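Local coordinates for protein CsuE (Acinetobacter baumannii, PDB 6FJY) that probably serves as the tip adhesion subunit of archaic chaperone-usher Csu pili, through which the bacterium builds biofilms, at residues P201-V212 against V278-K288. Residues are numbered along the deposited sequence; the frame is centred on the assembly and turned at random.
Sequences PVQSSMGIRCSV and VTQQNYVFTTK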
ATOM      1  N   PRO D 201      13.283  37.622   3.516  1.00 93.01           N
ATOM      2  CA  PRO D 201      12.944  36.223   3.784  1.00 82.18           C
ATOM      3  C   PRO D 201      11.503  35.935   3.387  1.00 77.47           C
ATOM      4  O   PRO D 201      10.653  36.823   3.307  1.00 68.48           O
ATOM      5  CB  PRO D 201      13.152  36.080   5.297  1.00 78.59           C
ATOM      6  CG  PRO D 201      13.095  37.473   5.831  1.00 73.67           C
ATOM      7  CD  PRO D 201      13.615  38.363   4.745  1.00 84.11           C
ATOM      8  N   VAL D 202      11.249  34.660   3.116  1.00 83.73           N
ATOM      9  CA  VAL D 202       9.966  34.183   2.611  1.00 82.03           C
ATOM     10  C   VAL D 202       9.444  33.122   3.571  1.00 74.82           C
ATOM     11  O   VAL D 202      10.124  32.119   3.831  1.00 59.79           O
ATOM     12  CB  VAL D 202      10.092  33.604   1.189  1.00 79.89           C
ATOM     13  CG1 VAL D 202       8.742  33.124   0.672  1.00 74.07           C
ATOM     14  CG2 VAL D 202      10.738  34.608   0.241  1.00 59.37           C
ATOM     15  N   GLN D 203       8.240  33.336   4.094  1.00 74.28           N
ATOM     16  CA  GLN D 203       7.539  32.315   4.860  1.00 74.77           C
ATOM     17  C   GLN D 203       6.626  31.559   3.892  1.00 72.63           C
ATOM     18  O   GLN D 203       5.742  32.156   3.269  1.00 57.94           O
ATOM     19  CB  GLN D 203       6.757  32.937   6.015  1.00 70.87           C
ATOM     20  CG  GLN D 203       6.256  31.918   7.044  1.00 79.26           C
ATOM     21  CD  GLN D 203       5.488  32.548   8.203  1.00 71.15           C
ATOM     22  OE1 GLN D 203       4.296  32.290   8.388  1.00 67.36           O
ATOM     23  NE2 GLN D 203       6.176  33.362   8.995  1.00 74.88           N
ATOM     24  N   SER D 204       6.869  30.253   3.744  1.00 77.24           N
ATOM     25  CA  SER D 204       6.007  29.383   2.949  1.00 71.33           C
ATOM     26  C   SER D 204       5.544  28.197   3.786  1.00 68.09           C
ATOM     27  O   SER D 204       5.599  28.242   5.020  1.00 54.32           O
ATOM     28  CB  SER D 204       6.731  28.905   1.684  1.00 68.90           C
ATOM     29  OG  SER D 204       5.901  28.076   0.890  1.00 64.22           O
ATOM     30  N   SER D 205       5.084  27.132   3.132  1.00 66.92           N
ATOM     31  CA  SER D 205       4.579  25.977   3.854  1.00 67.72           C
ATOM     32  C   SER D 205       4.583  24.754   2.946  1.00 72.18           C
ATOM     33  O   SER D 205       4.616  24.863   1.717  1.00 51.67           O
ATOM     34  CB  SER D 205       3.169  26.238   4.405  1.00 69.28           C
ATOM     35  OG  SER D 205       2.201  26.364   3.375  1.00 60.60           O
ATOM     36  N   MET D 206       4.570  23.584   3.583  1.00 65.74           N
ATOM     37  CA  MET D 206       4.362  22.302   2.928  1.00 61.67           C
ATOM     38  C   MET D 206       3.105  21.664   3.502  1.00 67.96           C
ATOM     39  O   MET D 206       2.742  21.904   4.659  1.00 66.87           O
ATOM     40  CB  MET D 206       5.567  21.363   3.125  1.00 67.02           C
ATOM     41  CG  MET D 206       6.826  21.810   2.419  1.00 73.36           C
ATOM     42  SD  MET D 206       8.244  20.831   2.867  1.00 49.06           S
ATOM     43  CE  MET D 206       7.447  19.277   2.908  1.00 57.80           C
ATOM     44  N   GLY D 207       2.432  20.862   2.681  1.00 68.68           N
ATOM     45  CA  GLY D 207       1.211  20.206   3.098  1.00 60.15           C
ATOM     46  C   GLY D 207       1.248  18.707   2.871  1.00 67.91           C
ATOM     47  O   GLY D 207       1.594  18.251   1.778  1.00 55.28           O
ATOM     48  N   ILE D 208       0.891  17.930   3.896  1.00 68.42           N
ATOM     49  CA  ILE D 208       0.857  16.474   3.805  1.00 64.98           C
ATOM     50  C   ILE D 208      -0.499  15.972   4.287  1.00 61.72           C
ATOM     51  O   ILE D 208      -0.878  16.194   5.443  1.00 56.12           O
ATOM     52  CB  ILE D 208       1.995  15.820   4.604  1.00 64.62           C
ATOM     53  CG1 ILE D 208       3.338  16.307   4.055  1.00 75.19           C
ATOM     54  CG2 ILE D 208       1.890  14.306   4.526  1.00 58.57           C
ATOM     55  CD1 ILE D 208       4.539  15.714   4.712  1.00 83.38           C
ATOM     56  N   ARG D 209      -1.223  15.291   3.403  1.00 65.31           N
ATOM     57  CA  ARG D 209      -2.526  14.709   3.700  1.00 66.48           C
ATOM     58  C   ARG D 209      -2.343  13.203   3.836  1.00 74.13           C
ATOM     59  O   ARG D 209      -1.984  12.525   2.866  1.00 79.81           O
ATOM     60  CB  ARG D 209      -3.543  15.046   2.608  1.00 71.48           C
ATOM     61  CG  ARG D 209      -3.704  16.550   2.379  1.00 97.43           C
ATOM     62  CD  ARG D 209      -4.623  16.853   1.207  1.00101.31           C
ATOM     63  NE  ARG D 209      -5.837  16.046   1.265  1.00111.49           N
ATOM     64  CZ  ARG D 209      -6.227  15.202   0.314  1.00112.64           C
ATOM     65  NH1 ARG D 209      -5.505  15.058  -0.792  1.00102.41           N
ATOM     66  NH2 ARG D 209      -7.350  14.511   0.463  1.00116.64           N
ATOM     67  N   CYS D 210      -2.597  12.690   5.038  1.00 76.58           N
ATOM     68  CA  CYS D 210      -2.354  11.300   5.376  1.00 66.35           C
ATOM     69  C   CYS D 210      -3.616  10.705   5.985  1.00 78.44           C
ATOM     70  O   CYS D 210      -4.456  11.410   6.549  1.00 78.57           O
ATOM     71  CB  CYS D 210      -1.171  11.151   6.356  1.00 59.83           C
ATOM     72  SG  CYS D 210       0.484  11.304   5.682  1.00 57.85           S
ATOM     73  N   SER D 211      -3.752   9.391   5.847  1.00 92.25           N
ATOM     74  CA  SER D 211      -4.769   8.667   6.596  1.00 95.36           C
ATOM     75  C   SER D 211      -4.450   8.719   8.092  1.00 93.48           C
ATOM     76  O   SER D 211      -3.352   9.105   8.506  1.00 95.72           O
ATOM     77  CB  SER D 211      -4.854   7.224   6.110  1.00 83.36           C
ATOM     78  OG  SER D 211      -3.556   6.722   5.857  1.00 80.04           O
ATOM     79  N   VAL D 212      -5.437   8.338   8.915  1.00 95.21           N
ATOM     80  CA  VAL D 212      -5.216   8.357  10.363  1.00 91.13           C
ATOM     81  C   VAL D 212      -4.078   7.405  10.720  1.00 78.03           C
ATOM     82  O   VAL D 212      -3.739   6.479   9.971  1.00 77.30           O
ATOM     83  CB  VAL D 212      -6.481   8.013  11.166  1.00 91.59           C
ATOM     84  CG1 VAL D 212      -7.503   9.138  11.063  1.00 93.58           C
ATOM     85  CG2 VAL D 212      -7.065   6.700  10.702  1.00 92.19           C
ATOM     86  N   VAL D 278      -9.242  11.220   7.219  1.00 90.08           N
ATOM     87  CA  VAL D 278      -8.134  11.896   6.557  1.00 92.07           C
ATOM     88  C   VAL D 278      -7.595  13.047   7.399  1.00 84.54           C
ATOM     89  O   VAL D 278      -8.331  13.978   7.736  1.00 83.01           O
ATOM     90  CB  VAL D 278      -8.547  12.433   5.169  1.00 96.83           C
ATOM     91  CG1 VAL D 278      -9.952  13.015   5.225  1.00109.60           C
ATOM     92  CG2 VAL D 278      -7.556  13.506   4.693  1.00 90.27           C
ATOM     93  N   THR D 279      -6.310  12.991   7.728  1.00 80.47           N
ATOM     94  CA  THR D 279      -5.655  14.052   8.478  1.00 82.73           C
ATOM     95  C   THR D 279      -4.603  14.735   7.612  1.00 89.24           C
ATOM     96  O   THR D 279      -3.824  14.073   6.918  1.00 83.81           O
ATOM     97  CB  THR D 279      -4.998  13.522   9.755  1.00 79.41           C
ATOM     98  OG1 THR D 279      -4.119  14.521  10.281  1.00 84.02           O
ATOM     99  CG2 THR D 279      -4.211  12.267   9.476  1.00 76.88           C
ATOM    100  N   GLN D 280      -4.590  16.066   7.656  1.00 89.88           N
ATOM    101  CA  GLN D 280      -3.663  16.879   6.884  1.00 85.30           C
ATOM    102  C   GLN D 280      -2.712  17.593   7.836  1.00 70.47           C
ATOM    103  O   GLN D 280      -3.153  18.220   8.803  1.00 48.44           O
ATOM    104  CB  GLN D 280      -4.423  17.892   6.017  1.00 92.48           C
ATOM    105  CG  GLN D 280      -3.546  18.853   5.215  1.00101.14           C
ATOM    106  CD  GLN D 280      -4.319  20.074   4.731  1.00109.08           C
ATOM    107  OE1 GLN D 280      -3.731  21.080   4.332  1.00108.44           O
ATOM    108  NE2 GLN D 280      -5.643  19.992   4.775  1.00117.31           N
ATOM    109  N   GLN D 281      -1.411  17.479   7.571  1.00 77.86           N
ATOM    110  CA  GLN D 281      -0.389  18.244   8.274  1.00 72.99           C
ATOM    111  C   GLN D 281       0.145  19.348   7.373  1.00 63.20           C
ATOM    112  O   GLN D 281       0.368  19.136   6.175  1.00 49.63           O
ATOM    113  CB  GLN D 281       0.789  17.369   8.724  1.00 71.70           C
ATOM    114  CG  GLN D 281       0.479  16.346   9.787  1.00 57.92           C
ATOM    115  CD  GLN D 281      -0.158  15.102   9.220  1.00 63.98           C
ATOM    116  OE1 GLN D 281       0.201  14.637   8.134  1.00 57.71           O
ATOM    117  NE2 GLN D 281      -1.118  14.557   9.948  1.00 72.57           N
ATOM    118  N   ASN D 282       0.371  20.515   7.961  1.00 69.77           N
ATOM    119  CA  ASN D 282       1.049  21.610   7.291  1.00 71.31           C
ATOM    120  C   ASN D 282       2.290  22.010   8.081  1.00 76.53           C
ATOM    121  O   ASN D 282       2.339  21.874   9.304  1.00 66.65           O
ATOM    122  CB  ASN D 282       0.111  22.793   7.099  1.00 68.61           C
ATOM    123  CG  ASN D 282      -0.866  22.563   5.969  1.00 73.78           C
ATOM    124  OD1 ASN D 282      -0.549  22.804   4.800  1.00 70.00           O
ATOM    125  ND2 ASN D 282      -2.054  22.063   6.305  1.00 70.50           N
ATOM    126  N   TYR D 283       3.314  22.467   7.359  1.00 75.81           N
ATOM    127  CA  TYR D 283       4.609  22.800   7.950  1.00 69.03           C
ATOM    128  C   TYR D 283       5.021  24.175   7.437  1.00 58.20           C
ATOM    129  O   TYR D 283       5.474  24.309   6.301  1.00 57.61           O
ATOM    130  CB  TYR D 283       5.665  21.747   7.615  1.00 69.36           C
ATOM    131  CG  TYR D 283       5.307  20.343   8.048  1.00 78.60           C
ATOM    132  CD1 TYR D 283       4.472  19.542   7.266  1.00 73.68           C
ATOM    133  CD2 TYR D 283       5.819  19.808   9.231  1.00 71.54           C
ATOM    134  CE1 TYR D 283       4.147  18.248   7.660  1.00 67.32           C
ATOM    135  CE2 TYR D 283       5.494  18.527   9.634  1.00 68.55           C
ATOM    136  CZ  TYR D 283       4.659  17.752   8.846  1.00 73.00           C
ATOM    137  OH  TYR D 283       4.334  16.480   9.247  1.00 70.19           O
ATOM    138  N   VAL D 284       4.873  25.182   8.282  1.00 65.82           N
ATOM    139  CA  VAL D 284       5.300  26.534   7.962  1.00 69.37           C
ATOM    140  C   VAL D 284       6.808  26.616   8.131  1.00 73.97           C
ATOM    141  O   VAL D 284       7.384  26.019   9.050  1.00 62.84           O
ATOM    142  CB  VAL D 284       4.564  27.562   8.846  1.00 74.50           C
ATOM    143  CG1 VAL D 284       5.089  28.975   8.604  1.00 73.81           C
ATOM    144  CG2 VAL D 284       3.078  27.502   8.562  1.00 76.23           C
ATOM    145  N   PHE D 285       7.460  27.339   7.226  1.00 79.22           N
ATOM    146  CA  PHE D 285       8.908  27.429   7.244  1.00 66.54           C
ATOM    147  C   PHE D 285       9.341  28.726   6.583  1.00 65.45           C
ATOM    148  O   PHE D 285       8.607  29.327   5.790  1.00 48.69           O
ATOM    149  CB  PHE D 285       9.565  26.217   6.564  1.00 76.76           C
ATOM    150  CG  PHE D 285       9.339  26.134   5.075  1.00 75.26           C
ATOM    151  CD1 PHE D 285       8.219  25.490   4.563  1.00 78.89           C
ATOM    152  CD2 PHE D 285      10.268  26.662   4.186  1.00 65.40           C
ATOM    153  CE1 PHE D 285       8.022  25.395   3.195  1.00 77.42           C
ATOM    154  CE2 PHE D 285      10.076  26.570   2.817  1.00 72.56           C
ATOM    155  CZ  PHE D 285       8.951  25.942   2.320  1.00 75.74           C
ATOM    156  N   THR D 286      10.550  29.152   6.931  1.00 79.36           N
ATOM    157  CA  THR D 286      11.091  30.425   6.488  1.00 76.82           C
ATOM    158  C   THR D 286      12.413  30.181   5.791  1.00 70.96           C
ATOM    159  O   THR D 286      13.290  29.502   6.336  1.00 63.74           O
ATOM    160  CB  THR D 286      11.277  31.381   7.661  1.00 70.89           C
ATOM    161  OG1 THR D 286      10.000  31.668   8.244  1.00 70.14           O
ATOM    162  CG2 THR D 286      11.900  32.666   7.184  1.00 75.16           C
ATOM    163  N   THR D 287      12.540  30.722   4.586  1.00 65.92           N
ATOM    164  CA  THR D 287      13.748  30.623   3.777  1.00 74.88           C
ATOM    165  C   THR D 287      14.447  31.979   3.835  1.00 77.07           C
ATOM    166  O   THR D 287      13.913  32.979   3.342  1.00 72.07           O
ATOM    167  CB  THR D 287      13.400  30.230   2.341  1.00 68.95           C
ATOM    168  OG1 THR D 287      12.496  29.117   2.354  1.00 58.15           O
ATOM    169  CG2 THR D 287      14.644  29.844   1.570  1.00 59.36           C
ATOM    170  N   LYS D 288      15.622  32.018   4.458  1.00 79.09           N
ATOM    171  CA  LYS D 288      16.378  33.247   4.666  1.00 83.21           C
ATOM    172  C   LYS D 288      17.698  33.205   3.904  1.00 74.99           C
ATOM    173  O   LYS D 288      18.247  32.136   3.630  1.00 60.92           O
ATOM    174  CB  LYS D 288      16.679  33.478   6.156  1.00 85.15           C
ATOM    175  CG  LYS D 288      15.478  33.565   7.078  1.00 88.84           C
ATOM    176  CD  LYS D 288      15.916  33.500   8.551  1.00 87.20           C
ATOM    177  CE  LYS D 288      14.704  33.468   9.503  1.00 85.55           C
ATOM    178  NZ  LYS D 288      15.080  33.305  10.939  1.00 80.73           N
TER
HETATM  179  O   HOH W   1       0.944  24.282   2.713  1.00 48.28           O
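Strands 202-210 and 279-288 run antiparallel at 163°, zipped by ten backbone hydrogen bonds in five hydrogen-bonded pairs from Val202-Thr287 to Cys210-Thr279. One face of this ribbon is mainly apolar, packing on Val188 of strand 188-189 at its Phe285 end and on Val218 of strand 217-220 around Met206 and Tyr283. The Phe285 ring, its CG wedged between backbone N and carbonyl carbon (chi1 68°), leans across the partner strand: Ser204 CA sits over one face, and CZ comes 3.8 Å from Ser204 CB. The Met206 side chain crosses that of Phe285 at about a right angle, CG to Phe285 CE1 at 3.9 Å, while SD makes an oblique Met-aromatic contact. Further along, Ile208 CD1 meets Tyr283 CE1 at 3.9 Å. Cys210 ends the row, tied by its disulfide to Cys181. On the reverse face Asn282 ND2 donates straight (164°) to Gln280 OE1, from above that carbonyl plane but near its own amide plane; Asn282 OD1 accepts from a water lying close to Ser205 OG. The aliphatic part of Arg209 lies against Gln280 CG while its guanidinium reaches Glu21. Val284 CG1 rests on the extended Gln203 chain, 3.5 Å from CG. The ribbon is thus amphipathic, with amides and water on the more polar face.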